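Local coordinates for protein allergen Bos d 2 (Bos taurus, PDB 4WFV) that probably carries pheromones as a secreted lipocalin, binding small odorant molecules, and is a major allergen of cow dander, at residues A5-S10 with I91-N96; N37-I42 with L98-E103; E68-Q73 with Y78-Y83. One frame throughout, in Å; residues are numbered along the deposited sequence.

Interaction 1 (A5-S10 with I91-N96)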
loop_
_atom_site.group_PDB
_atom_site.type_symbol
_atom_site.label_atom_id
_atom_site.label_comp_id
_atom_site.label_asym_id
_atom_site.label_seq_id
_atom_site.Cartn_x
_atom_site.Cartn_y
_atom_site.Cartn_z
ATOM N N ALA A 5 19.298 -1.900 2.552
ATOM C CA ALA A 5 20.207 -3.018 2.790
ATOM C C ALA A 5 19.722 -3.922 3.920
ATOM O O ALA A 5 20.118 -5.088 4.006
ATOM C CB ALA A 5 21.612 -2.508 3.087
ATOM N N GLU A 6 18.866 -3.389 4.786
ATOM C CA GLU A 6 18.395 -4.149 5.934
ATOM C C GLU A 6 17.074 -4.879 5.666
ATOM O O GLU A 6 16.664 -5.733 6.451
ATOM C CB GLU A 6 18.269 -3.242 7.159
ATOM C CG GLU A 6 19.589 -2.619 7.595
ATOM C CD GLU A 6 19.434 -1.694 8.787
ATOM O OE1 GLU A 6 18.297 -1.249 9.053
ATOM O OE2 GLU A 6 20.449 -1.417 9.462
ATOM N N ILE A 7 16.423 -4.552 4.555
ATOM C CA ILE A 7 15.146 -5.184 4.213
ATOM C C ILE A 7 15.312 -6.669 3.901
ATOM O O ILE A 7 16.246 -7.069 3.212
ATOM C CB ILE A 7 14.452 -4.470 3.037
ATOM C CG1 ILE A 7 13.883 -3.131 3.513
ATOM C CG2 ILE A 7 13.358 -5.355 2.428
ATOM C CD1 ILE A 7 12.984 -2.448 2.524
ATOM N N ASP A 8 14.418 -7.486 4.446
ATOM C CA ASP A 8 14.379 -8.897 4.094
ATOM C C ASP A 8 13.224 -9.080 3.123
ATOM O O ASP A 8 12.069 -9.137 3.536
ATOM C CB ASP A 8 14.206 -9.769 5.348
ATOM C CG ASP A 8 14.093 -11.253 5.026
ATOM O OD1 ASP A 8 13.921 -11.595 3.847
ATOM O OD2 ASP A 8 14.168 -12.082 5.964
ATOM N N PRO A 9 13.526 -9.140 1.819
ATOM C CA PRO A 9 12.439 -9.222 0.837
ATOM C C PRO A 9 11.655 -10.538 0.909
ATOM O O PRO A 9 10.555 -10.611 0.367
ATOM C CB PRO A 9 13.165 -9.068 -0.505
ATOM C CG PRO A 9 14.552 -9.553 -0.230
ATOM C CD PRO A 9 14.853 -9.120 1.176
ATOM N N SER A 10 12.183 -11.552 1.586
ATOM C CA SER A 10 11.421 -12.792 1.762
ATOM C C SER A 10 10.170 -12.576 2.611
ATOM O O SER A 10 9.258 -13.406 2.610
ATOM C CB SER A 10 12.282 -13.909 2.372
ATOM O OG SER A 10 12.449 -13.740 3.764
ATOM N N ILE A 91 9.067 0.167 2.218
ATOM C CA ILE A 91 9.929 0.948 3.108
ATOM C C ILE A 91 10.058 0.319 4.496
ATOM O O ILE A 91 10.898 0.739 5.307
ATOM C CB ILE A 91 9.486 2.427 3.202
ATOM C CG1 ILE A 91 8.048 2.553 3.721
ATOM C CG2 ILE A 91 9.622 3.102 1.848
ATOM C CD1 ILE A 91 7.682 3.971 4.145
ATOM N N HIS A 92 9.256 -0.701 4.765
ATOM C CA HIS A 92 9.376 -1.447 6.016
ATOM C C HIS A 92 8.680 -2.774 5.845
ATOM O O HIS A 92 7.610 -2.837 5.271
ATOM C CB HIS A 92 8.737 -0.676 7.177
ATOM C CG HIS A 92 8.844 -1.377 8.495
ATOM N ND1 HIS A 92 7.887 -2.257 8.954
ATOM C CD2 HIS A 92 9.800 -1.326 9.451
ATOM C CE1 HIS A 92 8.254 -2.723 10.137
ATOM N NE2 HIS A 92 9.406 -2.168 10.463
ATOM N N VAL A 93 9.296 -3.847 6.311
ATOM C CA VAL A 93 8.636 -5.133 6.278
ATOM C C VAL A 93 9.165 -6.038 7.378
ATOM O O VAL A 93 10.363 -6.084 7.652
ATOM C CB VAL A 93 8.686 -5.791 4.870
ATOM C CG1 VAL A 93 10.111 -6.232 4.516
ATOM C CG2 VAL A 93 7.721 -6.951 4.818
ATOM N N SER A 94 8.233 -6.705 8.041
ATOM C CA SER A 94 8.545 -7.619 9.131
ATOM C C SER A 94 7.625 -8.814 8.977
ATOM O O SER A 94 6.884 -8.923 7.998
ATOM C CB SER A 94 8.301 -6.948 10.482
ATOM O OG SER A 94 6.915 -6.728 10.693
ATOM N N GLU A 95 7.663 -9.717 9.950
ATOM C CA GLU A 95 6.792 -10.877 9.905
ATOM C C GLU A 95 5.312 -10.485 9.886
ATOM O O GLU A 95 4.499 -11.162 9.255
ATOM C CB GLU A 95 7.085 -11.815 11.083
ATOM C CG GLU A 95 8.347 -12.653 10.908
ATOM C CD GLU A 95 8.242 -13.621 9.745
ATOM O OE1 GLU A 95 7.114 -14.059 9.434
ATOM O OE2 GLU A 95 9.285 -13.940 9.138
ATOM N N ASN A 96 4.972 -9.382 10.550
ATOM C CA ASN A 96 3.565 -9.039 10.753
ATOM C C ASN A 96 3.079 -7.749 10.106
ATOM O O ASN A 96 1.882 -7.451 10.148
ATOM C CB ASN A 96 3.246 -8.991 12.249
ATOM C CG ASN A 96 3.413 -10.340 12.921
ATOM O OD1 ASN A 96 4.131 -10.465 13.910
ATOM N ND2 ASN A 96 2.759 -11.361 12.373
HETATM O O HOH W 1 12.863 -6.442 6.672
#
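Ile7 and Val93 meet through methyl groups, Ile7 CG2 lying 4.0 Å from Val93 CG1, with the two side chains running at about a right angle to each other. The same Val93 CG1 also sits 3.6 Å from the carbonyl oxygen of Asp8, so one methyl touches both a branched side chain and the backbone that follows it. Its position between the backbone N and the carbonyl carbon of Val93 (chi1 70°) is the crowded one for a valine, and it turns this branch to the incoming segment. The other branch of Ile7 extends over the strand, where CD1 just reaches Ile91 C at 4.5 Å. Beta-branched residues suit this place, because they present broad apolar surface on a short stem.

No direct hydrogen bond joins 5-10 to 91-96. A water does so instead, accepting from Asp8 N at 2.9 Å and donating to Val93 O at 2.7 Å.

Further out, the Asp8 carboxylate shapes its own segment. OD1 accepts from Ser10 N (2.9 Å) on its anti side and from Ser10 OG (2.6 Å) on its syn side, both from the same face of the carboxylate; the former bond makes an Asx turn. Lys11, just past 5-10, forms a salt bridge with Glu95 of the other segment, while Tyr76 packs on Ile7 and Pro9. On the strand side, Ile91 and His92 form a classic beta bulge opposite Val99, and Ser94 OG accepts from Asn96 N at 3.3 Å in an ST turn that shapes the bend toward strand 97-105. An N-terminal segment that enters a short 3-10 turn before the first barrel strand, here laid against the connection between two later strands, is characteristic of the closed end of the lipocalin barrel.

Interaction 2 (N37-I42 with L98-E103)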
loop_
_atom_site.group_PDB
_atom_site.type_symbol
_atom_site.label_atom_id
_atom_site.label_comp_id
_atom_site.label_asym_id
_atom_site.label_seq_id
_atom_site.Cartn_x
_atom_site.Cartn_y
_atom_site.Cartn_z
ATOM N N ASN A 37 -7.267 0.788 -1.859
ATOM C CA ASN A 37 -7.190 -0.544 -2.438
ATOM C C ASN A 37 -7.065 -1.573 -1.329
ATOM O O ASN A 37 -6.176 -1.483 -0.476
ATOM C CB ASN A 37 -5.995 -0.622 -3.393
ATOM C CG ASN A 37 -5.972 0.528 -4.390
ATOM O OD1 ASN A 37 -4.933 1.157 -4.608
ATOM N ND2 ASN A 37 -7.126 0.821 -4.981
ATOM N N TYR A 38 -7.973 -2.545 -1.335
ATOM C CA TYR A 38 -8.042 -3.524 -0.259
ATOM C C TYR A 38 -7.210 -4.755 -0.596
ATOM O O TYR A 38 -7.681 -5.694 -1.253
ATOM C CB TYR A 38 -9.504 -3.880 0.045
ATOM C CG TYR A 38 -10.341 -2.685 0.455
ATOM C CD1 TYR A 38 -10.269 -2.164 1.742
ATOM C CD2 TYR A 38 -11.203 -2.074 -0.450
ATOM C CE1 TYR A 38 -11.046 -1.063 2.125
ATOM C CE2 TYR A 38 -11.983 -0.972 -0.079
ATOM C CZ TYR A 38 -11.891 -0.479 1.210
ATOM O OH TYR A 38 -12.655 0.602 1.590
ATOM N N TYR A 39 -5.968 -4.740 -0.115
ATOM C CA TYR A 39 -5.002 -5.801 -0.383
ATOM C C TYR A 39 -5.512 -7.160 0.030
ATOM O O TYR A 39 -6.209 -7.295 1.033
ATOM C CB TYR A 39 -3.710 -5.537 0.395
ATOM C CG TYR A 39 -2.755 -4.582 -0.285
ATOM C CD1 TYR A 39 -3.016 -3.214 -0.331
ATOM C CD2 TYR A 39 -1.582 -5.046 -0.868
ATOM C CE1 TYR A 39 -2.140 -2.333 -0.946
ATOM C CE2 TYR A 39 -0.693 -4.170 -1.483
ATOM C CZ TYR A 39 -0.974 -2.821 -1.520
ATOM O OH TYR A 39 -0.076 -1.972 -2.148
ATOM N N ARG A 40 -5.141 -8.169 -0.753
ATOM C CA ARG A 40 -5.378 -9.563 -0.374
ATOM C C ARG A 40 -4.104 -10.391 -0.439
ATOM O O ARG A 40 -3.878 -11.251 0.412
ATOM C CB ARG A 40 -6.487 -10.188 -1.236
ATOM C CG ARG A 40 -7.874 -9.585 -0.995
ATOM C CD ARG A 40 -8.409 -9.977 0.373
ATOM N NE ARG A 40 -9.768 -9.514 0.618
ATOM C CZ ARG A 40 -10.088 -8.339 1.157
ATOM N NH1 ARG A 40 -9.144 -7.470 1.516
ATOM N NH2 ARG A 40 -11.367 -8.052 1.368
ATOM N N ARG A 41 -3.257 -10.141 -1.432
ATOM C CA ARG A 41 -2.087 -10.995 -1.602
ATOM C C ARG A 41 -1.001 -10.311 -2.403
ATOM O O ARG A 41 -1.290 -9.578 -3.352
ATOM C CB ARG A 41 -2.488 -12.297 -2.299
ATOM C CG ARG A 41 -1.379 -13.335 -2.363
ATOM C CD ARG A 41 -1.903 -14.630 -2.977
ATOM N NE ARG A 41 -0.881 -15.672 -3.027
ATOM C CZ ARG A 41 -1.056 -16.861 -3.596
ATOM N NH1 ARG A 41 -2.217 -17.160 -4.163
ATOM N NH2 ARG A 41 -0.071 -17.751 -3.600
ATOM N N ILE A 42 0.248 -10.553 -2.012
ATOM C CA ILE A 42 1.407 -10.098 -2.766
ATOM C C ILE A 42 2.263 -11.326 -3.016
ATOM O O ILE A 42 2.466 -12.138 -2.113
ATOM C CB ILE A 42 2.237 -9.055 -1.987
ATOM C CG1 ILE A 42 1.382 -7.831 -1.630
ATOM C CG2 ILE A 42 3.455 -8.628 -2.795
ATOM C CD1 ILE A 42 2.120 -6.812 -0.762
ATOM N N LEU A 98 3.838 -4.539 6.896
ATOM C CA LEU A 98 4.503 -4.107 5.679
ATOM C C LEU A 98 4.032 -2.693 5.394
ATOM O O LEU A 98 2.832 -2.416 5.463
ATOM C CB LEU A 98 4.153 -5.037 4.506
ATOM C CG LEU A 98 4.936 -4.860 3.190
ATOM C CD1 LEU A 98 4.868 -6.132 2.337
ATOM C CD2 LEU A 98 4.442 -3.657 2.399
ATOM N N VAL A 99 4.966 -1.790 5.105
ATOM C CA VAL A 99 4.596 -0.413 4.766
ATOM C C VAL A 99 5.113 -0.075 3.375
ATOM O O VAL A 99 6.292 -0.275 3.082
ATOM C CB VAL A 99 5.140 0.614 5.783
ATOM C CG1 VAL A 99 4.666 2.017 5.417
ATOM C CG2 VAL A 99 4.670 0.280 7.197
ATOM N N THR A 100 4.225 0.429 2.525
ATOM C CA THR A 100 4.595 0.911 1.200
ATOM C C THR A 100 4.583 2.425 1.185
ATOM O O THR A 100 3.852 3.061 1.949
ATOM C CB THR A 100 3.615 0.446 0.105
ATOM O OG1 THR A 100 2.337 1.067 0.313
ATOM C CG2 THR A 100 3.470 -1.064 0.110
ATOM N N TYR A 101 5.405 2.996 0.307
ATOM C CA TYR A 101 5.367 4.415 0.009
ATOM C C TYR A 101 5.125 4.540 -1.485
ATOM O O TYR A 101 5.866 3.982 -2.290
ATOM C CB TYR A 101 6.672 5.113 0.406
ATOM C CG TYR A 101 6.744 6.539 -0.087
ATOM C CD1 TYR A 101 5.902 7.521 0.430
ATOM C CD2 TYR A 101 7.629 6.903 -1.096
ATOM C CE1 TYR A 101 5.951 8.829 -0.030
ATOM C CE2 TYR A 101 7.683 8.220 -1.566
ATOM C CZ TYR A 101 6.839 9.170 -1.025
ATOM O OH TYR A 101 6.877 10.468 -1.480
ATOM N N VAL A 102 4.065 5.247 -1.846
ATOM C CA VAL A 102 3.648 5.365 -3.231
ATOM C C VAL A 102 3.651 6.825 -3.648
ATOM O O VAL A 102 3.169 7.691 -2.904
ATOM C CB VAL A 102 2.230 4.792 -3.400
ATOM C CG1 VAL A 102 1.661 5.121 -4.776
ATOM C CG2 VAL A 102 2.231 3.288 -3.127
ATOM N N GLU A 103 4.213 7.099 -4.820
ATOM C CA GLU A 103 4.017 8.393 -5.467
ATOM C C GLU A 103 3.200 8.143 -6.724
ATOM O O GLU A 103 3.612 7.405 -7.625
ATOM C CB GLU A 103 5.352 9.083 -5.796
ATOM C CG GLU A 103 6.176 9.395 -4.559
ATOM C CD GLU A 103 7.335 10.335 -4.824
ATOM O OE1 GLU A 103 7.685 10.550 -6.009
ATOM O OE2 GLU A 103 7.900 10.855 -3.837
#
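Tyr39 and Thr100 approach each other beside a shared partner: both hydroxyls hydrogen-bond to the same carboxylate oxygen, Glu115 OE1, on strand 110-118. The two hydroxyls, on buried residues, both find a partner in this one oxygen, which is consistent with a charged carboxylate. Directly between the two residues the touch is looser, Tyr39 OH lying 4.3 Å from Thr100 CG2. A long tyrosine suits the place because its ring reaches well into the interior before presenting a hydroxyl, while threonine offers a short one close to its own strand.

Nearer the end of the contact the chemistry turns apolar. Ile42 and Leu98 reach toward each other tip to tip, CD1 to CD1 at 4.2 Å, although their CA atoms are 10.8 Å apart. Ile42 is extended beyond CG1 (chi2 175°), which carries CD1 inward. Leu117 and Trp16 also pack against both side chains. Strands 38-45 and 97-105 are not neighbours in the sheet, so these side chains meet across the inside of the lipocalin calyx, next to Trp16 of the family's Gly-X-Trp motif (Gly14 to Trp16).

Interaction 3 (E68-Q73 with Y78-Y83)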
loop_
_atom_site.group_PDB
_atom_site.type_symbol
_atom_site.label_atom_id
_atom_site.label_comp_id
_atom_site.label_asym_id
_atom_site.label_seq_id
_atom_site.Cartn_x
_atom_site.Cartn_y
_atom_site.Cartn_z
ATOM N N GLU A 68 -2.500 -6.514 -10.219
ATOM C CA GLU A 68 -1.572 -5.650 -10.944
ATOM C C GLU A 68 -0.136 -6.133 -10.771
ATOM O O GLU A 68 0.236 -6.636 -9.714
ATOM C CB GLU A 68 -1.688 -4.202 -10.453
ATOM C CG GLU A 68 -3.046 -3.556 -10.681
ATOM C CD GLU A 68 -3.231 -3.081 -12.109
ATOM O OE1 GLU A 68 -2.224 -3.026 -12.843
ATOM O OE2 GLU A 68 -4.379 -2.775 -12.494
ATOM N N VAL A 69 0.682 -5.977 -11.805
ATOM C CA VAL A 69 2.080 -6.355 -11.709
ATOM C C VAL A 69 2.947 -5.106 -11.703
ATOM O O VAL A 69 2.799 -4.229 -12.558
ATOM C CB VAL A 69 2.498 -7.286 -12.868
ATOM C CG1 VAL A 69 3.979 -7.619 -12.777
ATOM C CG2 VAL A 69 1.662 -8.555 -12.843
ATOM N N ALA A 70 3.833 -5.017 -10.719
ATOM C CA ALA A 70 4.759 -3.897 -10.606
ATOM C C ALA A 70 6.174 -4.369 -10.929
ATOM O O ALA A 70 6.596 -5.425 -10.474
ATOM C CB ALA A 70 4.706 -3.317 -9.202
ATOM N N LYS A 71 6.906 -3.577 -11.702
ATOM C CA LYS A 71 8.264 -3.934 -12.118
ATOM C C LYS A 71 9.319 -3.168 -11.332
ATOM O O LYS A 71 9.203 -1.963 -11.158
ATOM C CB LYS A 71 8.430 -3.631 -13.607
ATOM C CG LYS A 71 9.840 -3.860 -14.136
ATOM C CD LYS A 71 10.230 -5.323 -14.101
ATOM C CE LYS A 71 11.652 -5.513 -14.607
ATOM N NZ LYS A 71 12.089 -6.935 -14.544
ATOM N N ARG A 72 10.361 -3.860 -10.869
ATOM C CA ARG A 72 11.419 -3.206 -10.105
ATOM C C ARG A 72 12.158 -2.164 -10.943
ATOM O O ARG A 72 12.583 -2.439 -12.070
ATOM C CB ARG A 72 12.423 -4.231 -9.569
ATOM C CG ARG A 72 13.838 -3.676 -9.473
ATOM C CD ARG A 72 14.788 -4.691 -8.868
ATOM N NE ARG A 72 14.419 -4.988 -7.492
ATOM C CZ ARG A 72 14.630 -6.159 -6.903
ATOM N NH1 ARG A 72 15.200 -7.148 -7.582
ATOM N NH2 ARG A 72 14.264 -6.343 -5.642
ATOM N N GLN A 73 12.304 -0.971 -10.376
ATOM C CA GLN A 73 13.104 0.096 -10.965
ATOM C C GLN A 73 14.524 0.004 -10.408
ATOM O O GLN A 73 15.475 -0.291 -11.138
ATOM C CB GLN A 73 12.474 1.449 -10.626
ATOM C CG GLN A 73 13.238 2.680 -11.112
ATOM C CD GLN A 73 12.470 3.974 -10.860
ATOM O OE1 GLN A 73 11.488 4.269 -11.542
ATOM N NE2 GLN A 73 12.906 4.741 -9.871
ATOM N N TYR A 78 9.341 -0.003 -7.158
ATOM C CA TYR A 78 8.676 -0.632 -8.293
ATOM C C TYR A 78 7.820 0.385 -9.032
ATOM O O TYR A 78 7.444 1.410 -8.469
ATOM C CB TYR A 78 7.798 -1.790 -7.809
ATOM C CG TYR A 78 8.595 -2.881 -7.143
ATOM C CD1 TYR A 78 9.018 -2.754 -5.822
ATOM C CD2 TYR A 78 8.942 -4.024 -7.838
ATOM C CE1 TYR A 78 9.768 -3.752 -5.208
ATOM C CE2 TYR A 78 9.694 -5.021 -7.237
ATOM C CZ TYR A 78 10.094 -4.878 -5.926
ATOM O OH TYR A 78 10.845 -5.876 -5.335
ATOM N N VAL A 79 7.529 0.103 -10.298
ATOM C CA VAL A 79 6.645 0.961 -11.082
ATOM C C VAL A 79 5.422 0.186 -11.542
ATOM O O VAL A 79 5.516 -0.983 -11.923
ATOM C CB VAL A 79 7.375 1.531 -12.315
ATOM C CG1 VAL A 79 6.409 2.278 -13.229
ATOM C CG2 VAL A 79 8.480 2.466 -11.872
ATOM N N LEU A 80 4.261 0.825 -11.503
ATOM C CA LEU A 80 3.071 0.227 -12.091
ATOM C C LEU A 80 2.076 1.287 -12.530
ATOM O O LEU A 80 2.007 2.378 -11.943
ATOM C CB LEU A 80 2.409 -0.764 -11.140
ATOM C CG LEU A 80 1.765 -0.211 -9.876
ATOM C CD1 LEU A 80 0.671 -1.160 -9.398
ATOM C CD2 LEU A 80 2.799 0.025 -8.793
ATOM N N GLU A 81 1.328 0.965 -13.580
ATOM C CA GLU A 81 0.261 1.829 -14.057
ATOM C C GLU A 81 -1.048 1.430 -13.409
ATOM O O GLU A 81 -1.499 0.292 -13.544
ATOM C CB GLU A 81 0.106 1.729 -15.581
ATOM C CG GLU A 81 1.160 2.450 -16.378
ATOM C CD GLU A 81 1.185 3.929 -16.085
ATOM O OE1 GLU A 81 0.128 4.589 -16.189
ATOM O OE2 GLU A 81 2.271 4.420 -15.738
ATOM N N PHE A 82 -1.660 2.379 -12.717
ATOM C CA PHE A 82 -2.950 2.176 -12.087
ATOM C C PHE A 82 -3.472 3.538 -11.665
ATOM O O PHE A 82 -2.913 4.170 -10.778
ATOM C CB PHE A 82 -2.812 1.241 -10.882
ATOM C CG PHE A 82 -4.105 0.961 -10.193
ATOM C CD1 PHE A 82 -5.052 0.139 -10.774
ATOM C CD2 PHE A 82 -4.374 1.520 -8.954
ATOM C CE1 PHE A 82 -6.258 -0.117 -10.127
ATOM C CE2 PHE A 82 -5.575 1.270 -8.314
ATOM C CZ PHE A 82 -6.514 0.454 -8.912
ATOM N N TYR A 83 -4.538 3.993 -12.320
ATOM C CA TYR A 83 -5.044 5.351 -12.135
ATOM C C TYR A 83 -3.911 6.366 -12.191
ATOM O O TYR A 83 -3.764 7.221 -11.321
ATOM C CB TYR A 83 -5.845 5.474 -10.837
ATOM C CG TYR A 83 -7.222 4.839 -10.887
ATOM C CD1 TYR A 83 -8.205 5.328 -11.734
ATOM C CD2 TYR A 83 -7.550 3.779 -10.048
ATOM C CE1 TYR A 83 -9.473 4.754 -11.767
ATOM C CE2 TYR A 83 -8.810 3.209 -10.071
ATOM C CZ TYR A 83 -9.762 3.699 -10.929
ATOM O OH TYR A 83 -11.018 3.123 -10.951
HETATM O O HOH W 2 -0.947 -1.880 -14.550
#
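Lys71 and Val79 carry the backbone bonding as an antiparallel hydrogen-bonded pair: Lys71 N donates to Val79 O at 3.0 Å, and Val79 N returns a bond to Lys71 O at 2.8 Å. The next pair, Arg72 with Tyr78, is non-hydrogen-bonded. CA-H...O contacts supplement the ladder, with Ala70 CA 3.3 Å from Val79 O and Tyr78 CA 3.2 Å from Lys71 O.

Apolar contacts gather round Ala70. Its CB lies 3.7 Å from Tyr78 CB and 3.9 Å from Leu80 CD2, and a small residue suits this place between two large ones. The fork of Leu80 lets CD2 meet Ala70 while CD1 approaches Glu68 CB.

Aromatic contacts occur at both ends. The Tyr78 ring crosses Arg72 at a slant, with Arg72 CB 3.7 Å from Tyr78 CE2; the guanidinium and ring planes are turned 37° apart. The polar ends are held from outside: Tyr78 OH by Cys48 O, Arg72 NE by Gly75 O in the hairpin turn, and Arg72 NH1 by a salt bridge to Glu49. At the other end Glu68 bends at chi2 (-79°), bringing OE2 to 3.5 Å from Phe82 CD1, with carboxylate and ring planes 56° apart. Phe82 also makes an edge-to-face contact with Phe55.

On the outer face, Gln73 OE1 reaches Val79 CG2, and the long Lys71 suits an exposed place. The face of Ala70, Tyr78 and Leu80 is thus largely apolar but ends in the charged Glu68 and Arg72, while the other mixes Val69 and Val79 with Lys71 and Gln73. Backbone bonding fixes the hairpin's register, and the side chains of Arg72 and Tyr78 tie it to the region just before strand 50-59.

In the fold
From the N terminus, residues 5-10 open the first loop, which interaction 1 closes only at 91-96, at the end of the sixth strand. Segment 37-42 begins a second loop inside it, closed by interaction 2 at 98-103, beyond the end of the first; the two therefore cross. Interaction 3 closes a short hairpin, 68-73 with 78-83, nested within both. Interactions 1 and 2 touch directly, since strands 85-93 and 97-105 are consecutive neighbours in the sheet. Asn37 packs on Phe82, linking interactions 2 and 3. Together they join the N-terminal arm to the barrel, opposite walls across its interior, and adjacent strands along one wall.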